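Local coordinates for GGDEF family protein (Vibrio cholerae, PDB 5GZS) that probably makes cyclic di-GMP as a diguanylate cyclase and binds arginine in its periplasmic portion, which has a solute-binding-protein fold, at residues T5-T10 against E33-P38; D14-V19 against R193-S198; Y80-G85 against P146-G151; T105-H110 against D159-Q164. One frame throughout, in Å; residues are numbered along the deposited sequence.

Overall arrangement
Contact 1 is the most polar of the four, a ladder of backbone bonds with a salt bridge between two strands; contacts 2, 3 and 4, where helices meet a helix, a strand and a loop, are mostly apolar, and contact 3 adds one weak hydrogen bond. Contacts 1 and 2 share the beta-alpha-beta unit 6-36 and touch through T17 and R18, although their centres are 17 Å apart. Contacts 3 and 4 interleave along the chain and lie inside the loop that contact 2 closes, without touching it. All four are partly buried: half of the residues that touch in contact 3 are exposed, whereas none of those that touch in contact 2 is. Contact 4 also borders the second subunit.

Contact 1 of 4, residues T5-T10 against E33-P38; sequences TYKVAT and EYVNYP
K7 stands level with E33 and T10 with N36 in two parallel strands whose short axes approach to 4.6 Å and are inclined by 37°. E33 N donates to Y6 O; V8 gives its N to E33 O and accepts V35 N; T10 does the same with V35 O and Y37 N. The last bond, Y37 N to T10 O at 2.7 Å, is nearly straight (173° at the hydrogen). On the K7 and A9 face, K7 NZ forms a salt bridge with E33 OE1 at 2.7 Å, meeting it from above the carboxylate plane. E33 is extended, with CG anti to the backbone N (chi1 174°), and lies alongside the bent K7 chain. Farther on, A9 CB lies 3.6 Å from Y37 CE2. Across the sheet, V8 CG2 comes within 3.4 Å of Y34 CD1, and the side chain of T10 crosses that of Y34 at about a right angle, bringing CG2 near the same atom. Y34 OH bonds to D22 of helix 15-28, which packs on the V8 and T10 face; helix 40-49 packs on A9 and Y37. Strand 6-10, helix 15-28 and strand 32-36 thus form a beta-alpha-beta crossover, as expected in a periplasmic solute-binding fold.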
loop_
_atom_site.group_PDB
_atom_site.type_symbol
_atom_site.label_atom_id
_atom_site.label_comp_id
_atom_site.label_asym_id
_atom_site.label_seq_id
_atom_site.Cartn_x
_atom_site.Cartn_y
_atom_site.Cartn_z
ATOM N N THR A 5 -27.745 15.285 41.905
ATOM C CA THR A 5 -27.885 15.192 40.457
ATOM C C THR A 5 -26.523 15.204 39.771
ATOM O O THR A 5 -25.686 16.063 40.046
ATOM C CB THR A 5 -28.741 16.343 39.898
ATOM O OG1 THR A 5 -30.027 16.338 40.531
ATOM C CG2 THR A 5 -28.921 16.192 38.396
ATOM N N TYR A 6 -26.309 14.244 38.876
ATOM C CA TYR A 6 -25.046 14.142 38.148
ATOM C C TYR A 6 -25.138 14.846 36.809
ATOM O O TYR A 6 -25.992 14.515 35.984
ATOM C CB TYR A 6 -24.647 12.682 37.937
ATOM C CG TYR A 6 -24.472 11.920 39.220
ATOM C CD1 TYR A 6 -23.247 11.886 39.858
ATOM C CD2 TYR A 6 -25.541 11.241 39.804
ATOM C CE1 TYR A 6 -23.079 11.188 41.048
ATOM C CE2 TYR A 6 -25.384 10.544 40.995
ATOM C CZ TYR A 6 -24.151 10.517 41.608
ATOM O OH TYR A 6 -23.980 9.827 42.786
ATOM N N LYS A 7 -24.254 15.819 36.596
ATOM C CA LYS A 7 -24.248 16.591 35.369
ATOM C C LYS A 7 -23.350 15.931 34.339
ATOM O O LYS A 7 -22.135 15.839 34.530
ATOM C CB LYS A 7 -23.773 18.007 35.641
ATOM C CG LYS A 7 -24.499 18.698 36.761
ATOM C CD LYS A 7 -25.838 19.269 36.343
ATOM C CE LYS A 7 -26.396 20.114 37.495
ATOM N NZ LYS A 7 -27.612 20.895 37.146
ATOM N N VAL A 8 -23.934 15.448 33.252
ATOM C CA VAL A 8 -23.106 14.862 32.205
ATOM C C VAL A 8 -23.171 15.716 30.935
ATOM O O VAL A 8 -24.241 16.175 30.508
ATOM C CB VAL A 8 -23.495 13.395 31.931
ATOM C CG1 VAL A 8 -24.543 12.925 32.947
ATOM C CG2 VAL A 8 -23.950 13.188 30.497
ATOM N N ALA A 9 -21.987 15.956 30.376
ATOM C CA ALA A 9 -21.789 16.910 29.294
ATOM C C ALA A 9 -22.193 16.357 27.945
ATOM O O ALA A 9 -21.996 15.166 27.679
ATOM C CB ALA A 9 -20.323 17.349 29.250
ATOM N N THR A 10 -22.721 17.219 27.092
ATOM C CA THR A 10 -22.975 16.873 25.705
ATOM C C THR A 10 -22.671 17.970 24.690
ATOM O O THR A 10 -22.899 19.128 24.933
ATOM C CB THR A 10 -24.410 16.404 25.474
ATOM O OG1 THR A 10 -25.308 17.486 25.634
ATOM C CG2 THR A 10 -24.764 15.359 26.437
ATOM N N GLU A 33 -28.532 14.517 34.506
ATOM C CA GLU A 33 -28.890 15.782 33.897
ATOM C C GLU A 33 -27.934 16.135 32.765
ATOM O O GLU A 33 -26.772 16.445 33.017
ATOM C CB GLU A 33 -28.867 16.889 34.939
ATOM C CG GLU A 33 -29.085 18.260 34.353
ATOM C CD GLU A 33 -29.367 19.292 35.412
ATOM O OE1 GLU A 33 -29.373 18.928 36.613
ATOM O OE2 GLU A 33 -29.595 20.468 35.045
ATOM N N TYR A 34 -28.411 16.116 31.528
ATOM C CA TYR A 34 -27.526 16.467 30.425
ATOM C C TYR A 34 -27.314 17.980 30.359
ATOM O O TYR A 34 -28.233 18.774 30.610
ATOM C CB TYR A 34 -28.060 15.924 29.096
ATOM C CG TYR A 34 -28.129 14.422 29.093
ATOM C CD1 TYR A 34 -26.989 13.659 28.981
ATOM C CD2 TYR A 34 -29.340 13.767 29.254
ATOM C CE1 TYR A 34 -27.047 12.289 29.007
ATOM C CE2 TYR A 34 -29.411 12.406 29.289
ATOM C CZ TYR A 34 -28.264 11.658 29.160
ATOM O OH TYR A 34 -28.343 10.272 29.187
ATOM N N VAL A 35 -26.085 18.368 30.032
ATOM C CA VAL A 35 -25.734 19.774 29.856
ATOM C C VAL A 35 -25.105 20.021 28.481
ATOM O O VAL A 35 -24.008 19.527 28.208
ATOM C CB VAL A 35 -24.783 20.221 30.984
ATOM C CG1 VAL A 35 -24.330 21.650 30.798
ATOM C CG2 VAL A 35 -25.485 20.070 32.319
ATOM N N ASN A 36 -25.801 20.747 27.601
ATOM C CA ASN A 36 -25.236 21.070 26.280
ATOM C C ASN A 36 -24.051 22.016 26.415
ATOM O O ASN A 36 -24.143 23.051 27.080
ATOM C CB ASN A 36 -26.290 21.697 25.357
ATOM C CG ASN A 36 -25.830 21.771 23.870
ATOM O OD1 ASN A 36 -24.645 21.935 23.572
ATOM N ND2 ASN A 36 -26.785 21.652 22.944
ATOM N N TYR A 37 -22.931 21.646 25.807
ATOM C CA TYR A 37 -21.789 22.548 25.687
ATOM C C TYR A 37 -21.591 22.870 24.221
ATOM O O TYR A 37 -21.603 21.978 23.373
ATOM C CB TYR A 37 -20.529 21.928 26.274
ATOM C CG TYR A 37 -20.517 21.924 27.777
ATOM C CD1 TYR A 37 -20.026 23.014 28.483
ATOM C CD2 TYR A 37 -21.014 20.837 28.501
ATOM C CE1 TYR A 37 -20.016 23.023 29.874
ATOM C CE2 TYR A 37 -21.006 20.838 29.885
ATOM C CZ TYR A 37 -20.505 21.940 30.562
ATOM O OH TYR A 37 -20.479 21.968 31.928
ATOM N N PRO A 38 -21.406 24.147 23.902
ATOM C CA PRO A 38 -21.310 24.515 22.481
ATOM C C PRO A 38 -20.046 23.980 21.789
ATOM O O PRO A 38 -19.986 23.982 20.552
ATOM C CB PRO A 38 -21.309 26.041 22.520
ATOM C CG PRO A 38 -20.788 26.380 23.890
ATOM C CD PRO A 38 -21.259 25.301 24.804
#

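Contact 2 of 4, residues D14-V19 against R193-S198; sequences DVVTRV and RLLRES
V19 meets L194, L195 and S198 where two helices of the solute-binding fold pass each other: helix 15-28, which follows the first strand, and the long helix 189-218. Their short axes stay 11.1 Å apart with an angle of 145° between directions, a wide, roughly antiparallel packing in which side chains do all the touching. V19 shows how one residue can bridge such a gap. Its CB is directed at the other helix, and CG1, anti to the backbone N (chi1 165°), continues the reach. This methyl meets three residues: L195 CD2 at 4.0 Å, the hydroxyl OG of S198 at 3.9 Å, and, more loosely, L194 CG. The other branch, CG2, stays 4.4 Å from S198 OG. V19 and L195 slide past each other in opposite directions, and L195 CD2 also comes to V16 CG1 at 4.5 Å. No hydrogen bond crosses between the helices. At the start of helix 15-28, D14 is the N-cap: its OD1 takes a weak bond from T17 N and a hydrogen bond from T17 OG1. This end of the helix borders the arginine pocket, since D14 packs on N57 and N142, both of which line it. Beyond S198, I199 and Y202 of helix 189-218 continue the packing, I199 against V15 and V16, Y202 against V15 and R18. The hydroxyl touched by V19 is itself committed: S198 OG donates to L194 O at 2.8 Å, while S198 N reaches that oxygen from the opposite face of its carbonyl plane.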
loop_
_atom_site.group_PDB
_atom_site.type_symbol
_atom_site.label_atom_id
_atom_site.label_comp_id
_atom_site.label_asym_id
_atom_site.label_seq_id
_atom_site.Cartn_x
_atom_site.Cartn_y
_atom_site.Cartn_z
ATOM N N ASP A 14 -25.393 14.241 20.698
ATOM C CA ASP A 14 -24.509 13.317 21.352
ATOM C C ASP A 14 -25.245 12.050 21.642
ATOM O O ASP A 14 -25.610 11.790 22.744
ATOM C CB ASP A 14 -23.989 13.947 22.616
ATOM C CG ASP A 14 -22.691 13.406 23.023
ATOM O OD1 ASP A 14 -22.457 12.235 22.793
ATOM O OD2 ASP A 14 -21.914 14.144 23.606
ATOM N N VAL A 15 -25.460 11.264 20.613
ATOM C CA VAL A 15 -26.332 10.161 20.705
ATOM C C VAL A 15 -25.743 9.067 21.558
ATOM O O VAL A 15 -26.449 8.366 22.212
ATOM C CB VAL A 15 -26.746 9.698 19.309
ATOM C CG1 VAL A 15 -25.567 9.664 18.405
ATOM C CG2 VAL A 15 -27.423 8.364 19.339
ATOM N N VAL A 16 -24.435 8.942 21.571
ATOM C CA VAL A 16 -23.839 7.882 22.380
ATOM C C VAL A 16 -23.863 8.239 23.866
ATOM O O VAL A 16 -23.937 7.350 24.722
ATOM C CB VAL A 16 -22.392 7.564 21.924
ATOM C CG1 VAL A 16 -21.728 6.555 22.830
ATOM C CG2 VAL A 16 -22.392 7.035 20.491
ATOM N N THR A 17 -23.848 9.528 24.182
ATOM C CA THR A 17 -23.868 9.938 25.582
ATOM C C THR A 17 -25.261 9.722 26.154
ATOM O O THR A 17 -25.428 9.271 27.292
ATOM C CB THR A 17 -23.443 11.417 25.753
ATOM O OG1 THR A 17 -22.106 11.591 25.269
ATOM C CG2 THR A 17 -23.488 11.835 27.218
ATOM N N ARG A 18 -26.259 10.041 25.340
ATOM C CA ARG A 18 -27.652 9.766 25.655
ATOM C C ARG A 18 -27.921 8.276 25.812
ATOM O O ARG A 18 -28.469 7.853 26.845
ATOM C CB ARG A 18 -28.547 10.341 24.577
ATOM C CG ARG A 18 -28.825 11.779 24.782
ATOM C CD ARG A 18 -28.837 12.516 23.500
ATOM N NE ARG A 18 -29.549 11.839 22.423
ATOM C CZ ARG A 18 -29.320 12.139 21.147
ATOM N NH1 ARG A 18 -28.394 13.057 20.863
ATOM N NH2 ARG A 18 -29.973 11.518 20.167
ATOM N N VAL A 19 -27.526 7.474 24.819
ATOM C CA VAL A 19 -27.821 6.032 24.868
ATOM C C VAL A 19 -27.122 5.386 26.056
ATOM O O VAL A 19 -27.724 4.641 26.810
ATOM C CB VAL A 19 -27.410 5.307 23.563
ATOM C CG1 VAL A 19 -27.388 3.815 23.761
ATOM C CG2 VAL A 19 -28.333 5.716 22.406
ATOM N N ARG A 193 -23.403 -4.868 23.392
ATOM C CA ARG A 193 -24.166 -5.245 22.207
ATOM C C ARG A 193 -25.137 -4.131 21.790
ATOM O O ARG A 193 -25.430 -3.905 20.604
ATOM C CB ARG A 193 -24.927 -6.539 22.452
ATOM C CG ARG A 193 -25.870 -6.870 21.327
ATOM C CD ARG A 193 -26.297 -8.319 21.326
ATOM N NE ARG A 193 -27.406 -8.468 20.402
ATOM C CZ ARG A 193 -28.178 -9.543 20.301
ATOM N NH1 ARG A 193 -27.945 -10.593 21.073
ATOM N NH2 ARG A 193 -29.188 -9.564 19.422
ATOM N N LEU A 194 -25.607 -3.407 22.788
ATOM C CA LEU A 194 -26.515 -2.309 22.561
ATOM C C LEU A 194 -25.822 -1.107 21.906
ATOM O O LEU A 194 -26.429 -0.394 21.078
ATOM C CB LEU A 194 -27.147 -1.907 23.879
ATOM C CG LEU A 194 -27.963 -0.624 23.869
ATOM C CD1 LEU A 194 -29.115 -0.730 22.891
ATOM C CD2 LEU A 194 -28.454 -0.328 25.282
ATOM N N LEU A 195 -24.563 -0.878 22.273
ATOM C CA LEU A 195 -23.818 0.268 21.755
ATOM C C LEU A 195 -23.360 0.013 20.326
ATOM O O LEU A 195 -23.319 0.931 19.497
ATOM C CB LEU A 195 -22.610 0.586 22.644
ATOM C CG LEU A 195 -22.949 1.200 24.000
ATOM C CD1 LEU A 195 -21.707 1.309 24.886
ATOM C CD2 LEU A 195 -23.562 2.561 23.763
ATOM N N ARG A 196 -23.022 -1.238 20.043
ATOM C CA ARG A 196 -22.617 -1.621 18.711
ATOM C C ARG A 196 -23.744 -1.387 17.747
ATOM O O ARG A 196 -23.591 -0.722 16.730
ATOM C CB ARG A 196 -22.227 -3.097 18.632
ATOM C CG ARG A 196 -20.954 -3.494 19.271
ATOM C CD ARG A 196 -20.581 -4.874 18.739
ATOM N NE ARG A 196 -21.653 -5.847 18.946
ATOM C CZ ARG A 196 -21.714 -6.674 19.988
ATOM N NH1 ARG A 196 -20.761 -6.639 20.920
ATOM N NH2 ARG A 196 -22.724 -7.537 20.098
ATOM N N GLU A 197 -24.889 -1.970 18.049
ATOM C CA GLU A 197 -25.923 -2.005 17.054
ATOM C C GLU A 197 -26.717 -0.721 17.015
ATOM O O GLU A 197 -27.036 -0.240 15.920
ATOM C CB GLU A 197 -26.846 -3.180 17.287
ATOM C CG GLU A 197 -26.146 -4.480 17.467
ATOM C CD GLU A 197 -27.091 -5.555 17.876
ATOM O OE1 GLU A 197 -28.306 -5.278 17.870
ATOM O OE2 GLU A 197 -26.624 -6.656 18.222
ATOM N N SER A 198 -27.044 -0.130 18.158
ATOM C CA SER A 198 -28.005 0.979 18.060
ATOM C C SER A 198 -27.338 2.195 17.451
ATOM O O SER A 198 -27.941 2.874 16.648
ATOM C CB SER A 198 -28.662 1.312 19.420
ATOM O OG SER A 198 -27.777 1.911 20.347
#

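Contact 3 of 4, residues Y80-G85 against P146-G151; sequences YLYSYG and PMLLKG
Y84 OH donates a weak hydrogen bond to K150 O at 3.4 Å, the one polar bond between the two segments. The carbonyl oxygen sits at the edge of the Y84 ring, near its plane, while the next one, G151 O, stands oblique to the ring at 3.8 Å from CE1. Both carbonyls belong to the turn in which helix 144-149 ends: K150 is the first residue to leave helical angles, and G151 follows with a positive phi of 75°. The apolar half of the contact illustrates a Met-aromatic pair. M147, present as selenomethionine, crosses the side chain of Y82 obliquely, with M147 CG 3.3 Å from Y82 CD1 and M147 CB 3.7 Å from Y82 CE1. A bend at chi2 (62°) places SE oblique to the ring, 5.3 Å from its centroid and 28° off the normal. L148 CD1 approaches at the edge of the same ring, 4.4 Å from Y82 CE1. Y82 OH is held elsewhere, by A140 O, and A140 lines the arginine pocket. Strand 79-83 runs between strands 137-140 and 153-156, antiparallel to both, with Y82 turned toward helix 144-149. That helix is flanked in turn: M147 also packs on L126 and L129 of helix 121-129, and L148 on I206 and A210 of helix 189-218.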
loop_
_atom_site.group_PDB
_atom_site.type_symbol
_atom_site.label_atom_id
_atom_site.label_comp_id
_atom_site.label_asym_id
_atom_site.label_seq_id
_atom_site.Cartn_x
_atom_site.Cartn_y
_atom_site.Cartn_z
ATOM N N TYR A 80 -15.889 11.145 11.211
ATOM C CA TYR A 80 -16.193 11.419 9.807
ATOM C C TYR A 80 -15.387 12.584 9.243
ATOM O O TYR A 80 -15.043 13.553 9.963
ATOM C CB TYR A 80 -17.705 11.706 9.612
ATOM C CG TYR A 80 -18.650 10.635 10.150
ATOM C CD1 TYR A 80 -19.061 10.654 11.490
ATOM C CD2 TYR A 80 -19.155 9.641 9.321
ATOM C CE1 TYR A 80 -19.912 9.710 11.993
ATOM C CE2 TYR A 80 -20.027 8.678 9.809
ATOM C CZ TYR A 80 -20.392 8.718 11.160
ATOM O OH TYR A 80 -21.235 7.777 11.682
ATOM N N LEU A 81 -15.079 12.467 7.949
ATOM C CA LEU A 81 -14.695 13.618 7.138
ATOM C C LEU A 81 -15.978 14.236 6.593
ATOM O O LEU A 81 -16.690 13.601 5.799
ATOM C CB LEU A 81 -13.765 13.219 5.981
ATOM C CG LEU A 81 -13.442 14.345 4.981
ATOM C CD1 LEU A 81 -12.679 15.519 5.639
ATOM C CD2 LEU A 81 -12.677 13.782 3.818
ATOM N N TYR A 82 -16.295 15.449 7.030
ATOM C CA TYR A 82 -17.425 16.161 6.445
ATOM C C TYR A 82 -16.967 17.036 5.270
ATOM O O TYR A 82 -16.003 17.800 5.372
ATOM C CB TYR A 82 -18.129 17.023 7.492
ATOM C CG TYR A 82 -18.656 16.250 8.662
ATOM C CD1 TYR A 82 -19.941 15.712 8.641
ATOM C CD2 TYR A 82 -17.872 16.055 9.786
ATOM C CE1 TYR A 82 -20.428 15.001 9.714
ATOM C CE2 TYR A 82 -18.339 15.353 10.861
ATOM C CZ TYR A 82 -19.613 14.816 10.823
ATOM O OH TYR A 82 -20.068 14.125 11.915
ATOM N N SER A 83 -17.666 16.943 4.154
ATOM C CA SER A 83 -17.216 17.681 2.987
ATOM C C SER A 83 -18.313 17.801 1.952
ATOM O O SER A 83 -19.157 16.917 1.785
ATOM C CB SER A 83 -15.971 17.022 2.361
ATOM O OG SER A 83 -16.238 15.719 1.837
ATOM N N TYR A 84 -18.296 18.935 1.275
ATOM C CA TYR A 84 -19.202 19.178 0.177
ATOM C C TYR A 84 -18.730 18.269 -0.945
ATOM O O TYR A 84 -17.603 18.413 -1.429
ATOM C CB TYR A 84 -19.204 20.677 -0.207
ATOM C CG TYR A 84 -20.087 21.509 0.702
ATOM C CD1 TYR A 84 -21.454 21.262 0.766
ATOM C CD2 TYR A 84 -19.565 22.524 1.507
ATOM C CE1 TYR A 84 -22.287 21.991 1.594
ATOM C CE2 TYR A 84 -20.404 23.278 2.349
ATOM C CZ TYR A 84 -21.768 22.996 2.382
ATOM O OH TYR A 84 -22.644 23.695 3.193
ATOM N N GLY A 85 -19.554 17.290 -1.310
ATOM C CA GLY A 85 -19.190 16.357 -2.364
ATOM C C GLY A 85 -18.707 14.987 -1.902
ATOM O O GLY A 85 -18.813 14.005 -2.642
ATOM N N PRO A 146 -26.668 17.304 12.353
ATOM C CA PRO A 146 -26.773 18.700 11.897
ATOM C C PRO A 146 -25.992 18.975 10.616
ATOM O O PRO A 146 -26.446 19.768 9.790
ATOM C CB PRO A 146 -26.197 19.507 13.066
ATOM C CG PRO A 146 -25.350 18.522 13.839
ATOM C CD PRO A 146 -26.028 17.196 13.680
HETATM N N MSE A 147 -24.851 18.319 10.440
HETATM C CA MSE A 147 -24.031 18.562 9.253
HETATM C C MSE A 147 -24.708 18.067 7.969
HETATM O O MSE A 147 -24.752 18.788 6.986
HETATM C CB MSE A 147 -22.652 17.913 9.409
HETATM C CG MSE A 147 -21.522 18.620 8.705
HETATM SE SE MSE A 147 -21.238 20.421 9.353
HETATM C CE MSE A 147 -19.497 20.227 10.226
ATOM N N LEU A 148 -25.248 16.854 7.970
ATOM C CA LEU A 148 -25.896 16.334 6.763
ATOM C C LEU A 148 -27.176 17.091 6.433
ATOM O O LEU A 148 -27.634 17.050 5.295
ATOM C CB LEU A 148 -26.203 14.843 6.906
ATOM C CG LEU A 148 -25.148 13.887 6.351
ATOM C CD1 LEU A 148 -23.837 14.094 7.064
ATOM C CD2 LEU A 148 -25.606 12.476 6.513
ATOM N N LEU A 149 -27.767 17.742 7.435
ATOM C CA LEU A 149 -28.881 18.661 7.205
ATOM C C LEU A 149 -28.455 19.802 6.278
ATOM O O LEU A 149 -29.164 20.150 5.331
ATOM C CB LEU A 149 -29.415 19.238 8.533
ATOM C CG LEU A 149 -30.350 18.311 9.341
ATOM C CD1 LEU A 149 -30.810 18.936 10.653
ATOM C CD2 LEU A 149 -31.562 17.863 8.503
ATOM N N LYS A 150 -27.287 20.370 6.560
ATOM C CA LYS A 150 -26.738 21.488 5.796
ATOM C C LYS A 150 -26.202 21.063 4.433
ATOM O O LYS A 150 -25.430 21.786 3.815
ATOM C CB LYS A 150 -25.634 22.159 6.592
ATOM C CG LYS A 150 -26.147 22.875 7.834
ATOM C CD LYS A 150 -26.939 24.122 7.443
ATOM C CE LYS A 150 -27.471 24.861 8.659
ATOM N NZ LYS A 150 -28.410 25.937 8.244
ATOM N N GLY A 151 -26.614 19.879 3.983
ATOM C CA GLY A 151 -26.226 19.357 2.686
ATOM C C GLY A 151 -24.804 18.835 2.562
ATOM O O GLY A 151 -24.283 18.756 1.452
#

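Contact 4 of 4, residues T105-H110 against D159-Q164; sequences TLLKEH and DQLPIQ
L161, L106 and H110 have the most surface buried here, and between them they join a short helix to a loop that has no regular structure. L161 divides its work between its two methyls. CD2 lies over one face of the H110 imidazole, 3.7 Å from the ring centroid and 22° off the normal, a CH-pi contact; CD1 lies 3.8 Å from CD2 of L106. The leucine of the helix reaches the loop with CG anti to the backbone N (chi1 -178°), and its CD2 also touches I163 CD1 at 3.4 Å, the two side chains crossing at about a right angle. Its other methyl, CD1, comes to the carbonyl O of P162 at 3.6 Å. H110 is a good example of a ring fixed by its own helix. ND1 donates to L106 O at 2.9 Å, in the carbonyl plane and on a lone pair, and the same oxygen also accepts H110 N. With ND1 so engaged, NE2 meets the P162 ring tip to tip, 3.5 Å from CD, and E109 CG lies over the face opposite L161. The loop, which links strands 153-156 and 166-170, also borders the dimer partner: I163 O accepts a bond from S330 OG of the second subunit, and P162 packs on M352 of that subunit. Helix 103-110 backs onto strand 94-98, where L107 packs on V95 and I97.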
loop_
_atom_site.group_PDB
_atom_site.type_symbol
_atom_site.label_atom_id
_atom_site.label_comp_id
_atom_site.label_asym_id
_atom_site.label_seq_id
_atom_site.Cartn_x
_atom_site.Cartn_y
_atom_site.Cartn_z
ATOM N N THR A 105 -3.392 15.581 16.258
ATOM C CA THR A 105 -2.312 14.590 16.192
ATOM C C THR A 105 -2.519 13.476 15.160
ATOM O O THR A 105 -1.572 13.001 14.526
ATOM C CB THR A 105 -2.118 13.947 17.578
ATOM O OG1 THR A 105 -1.617 14.937 18.489
ATOM C CG2 THR A 105 -1.165 12.760 17.516
ATOM N N LEU A 106 -3.764 13.053 14.997
ATOM C CA LEU A 106 -4.053 11.946 14.101
ATOM C C LEU A 106 -3.817 12.332 12.649
ATOM O O LEU A 106 -3.314 11.526 11.857
ATOM C CB LEU A 106 -5.489 11.463 14.277
ATOM C CG LEU A 106 -5.859 10.261 13.406
ATOM C CD1 LEU A 106 -5.296 8.988 14.003
ATOM C CD2 LEU A 106 -7.354 10.155 13.230
ATOM N N LEU A 107 -4.185 13.557 12.286
ATOM C CA LEU A 107 -4.138 13.915 10.873
ATOM C C LEU A 107 -2.742 14.311 10.423
ATOM O O LEU A 107 -2.380 14.057 9.269
ATOM C CB LEU A 107 -5.135 15.034 10.547
ATOM C CG LEU A 107 -6.314 14.529 9.696
ATOM C CD1 LEU A 107 -7.271 13.591 10.473
ATOM C CD2 LEU A 107 -7.076 15.688 9.056
ATOM N N LYS A 108 -1.971 14.906 11.327
ATOM C CA LYS A 108 -0.591 15.271 11.041
ATOM C C LYS A 108 0.285 14.024 11.007
ATOM O O LYS A 108 1.285 13.978 10.290
ATOM C CB LYS A 108 -0.069 16.255 12.089
ATOM C CG LYS A 108 -0.090 17.707 11.642
ATOM C CD LYS A 108 1.288 18.168 11.196
ATOM C CE LYS A 108 1.196 19.147 10.037
ATOM N NZ LYS A 108 2.536 19.640 9.618
ATOM N N GLU A 109 -0.095 13.013 11.783
ATOM C CA GLU A 109 0.652 11.758 11.806
ATOM C C GLU A 109 0.380 10.951 10.525
ATOM O O GLU A 109 1.277 10.283 9.998
ATOM C CB GLU A 109 0.329 10.930 13.064
ATOM C CG GLU A 109 0.953 9.527 13.043
ATOM C CD GLU A 109 0.608 8.685 14.264
ATOM O OE1 GLU A 109 0.444 9.256 15.366
ATOM O OE2 GLU A 109 0.502 7.446 14.111
ATOM N N HIS A 110 -0.837 11.044 9.999
ATOM C CA HIS A 110 -1.177 10.306 8.780
ATOM C C HIS A 110 -1.199 11.164 7.501
ATOM O O HIS A 110 -1.080 10.627 6.394
ATOM C CB HIS A 110 -2.529 9.597 8.950
ATOM C CG HIS A 110 -2.509 8.508 9.977
ATOM N ND1 HIS A 110 -2.881 8.717 11.291
ATOM C CD2 HIS A 110 -2.130 7.214 9.893
ATOM C CE1 HIS A 110 -2.733 7.593 11.968
ATOM N NE2 HIS A 110 -2.283 6.664 11.144
ATOM N N ASP A 159 -12.679 3.033 9.546
ATOM C CA ASP A 159 -12.060 1.910 8.877
ATOM C C ASP A 159 -10.999 2.390 7.882
ATOM O O ASP A 159 -10.570 1.645 7.016
ATOM C CB ASP A 159 -13.147 1.077 8.217
ATOM C CG ASP A 159 -14.252 0.676 9.216
ATOM O OD1 ASP A 159 -13.923 0.182 10.320
ATOM O OD2 ASP A 159 -15.450 0.857 8.907
ATOM N N GLN A 160 -10.571 3.643 8.049
ATOM C CA GLN A 160 -9.610 4.305 7.173
ATOM C C GLN A 160 -8.345 4.643 7.949
ATOM O O GLN A 160 -7.250 4.736 7.403
ATOM C CB GLN A 160 -10.197 5.607 6.603
ATOM C CG GLN A 160 -11.380 5.426 5.708
ATOM C CD GLN A 160 -10.976 5.083 4.301
ATOM O OE1 GLN A 160 -9.895 4.545 4.068
ATOM N NE2 GLN A 160 -11.848 5.386 3.345
ATOM N N LEU A 161 -8.531 4.874 9.236
ATOM C CA LEU A 161 -7.466 5.336 10.097
ATOM C C LEU A 161 -7.612 4.641 11.422
ATOM O O LEU A 161 -8.710 4.274 11.806
ATOM C CB LEU A 161 -7.521 6.845 10.294
ATOM C CG LEU A 161 -7.093 7.770 9.165
ATOM C CD1 LEU A 161 -7.297 9.221 9.595
ATOM C CD2 LEU A 161 -5.639 7.529 8.829
ATOM N N PRO A 162 -6.505 4.454 12.132
ATOM C CA PRO A 162 -6.640 3.888 13.468
ATOM C C PRO A 162 -7.276 4.898 14.414
ATOM O O PRO A 162 -6.540 5.716 14.988
ATOM C CB PRO A 162 -5.190 3.595 13.879
ATOM C CG PRO A 162 -4.369 3.804 12.652
ATOM C CD PRO A 162 -5.109 4.773 11.811
ATOM N N ILE A 163 -8.604 4.851 14.562
ATOM C CA ILE A 163 -9.304 5.727 15.505
ATOM C C ILE A 163 -9.356 5.099 16.872
ATOM O O ILE A 163 -10.018 4.100 17.072
ATOM C CB ILE A 163 -10.736 6.043 15.067
ATOM C CG1 ILE A 163 -10.731 6.706 13.684
ATOM C CG2 ILE A 163 -11.410 6.948 16.108
ATOM C CD1 ILE A 163 -10.042 8.084 13.673
ATOM N N GLN A 164 -8.650 5.694 17.815
ATOM C CA GLN A 164 -8.527 5.131 19.156
ATOM C C GLN A 164 -9.878 4.976 19.817
ATOM O O GLN A 164 -10.742 5.813 19.644
ATOM C CB GLN A 164 -7.632 6.022 20.008
ATOM C CG GLN A 164 -6.327 6.373 19.323
ATOM C CD GLN A 164 -5.394 7.156 20.220
ATOM O OE1 GLN A 164 -5.834 7.914 21.090
ATOM N NE2 GLN A 164 -4.097 6.980 20.017
#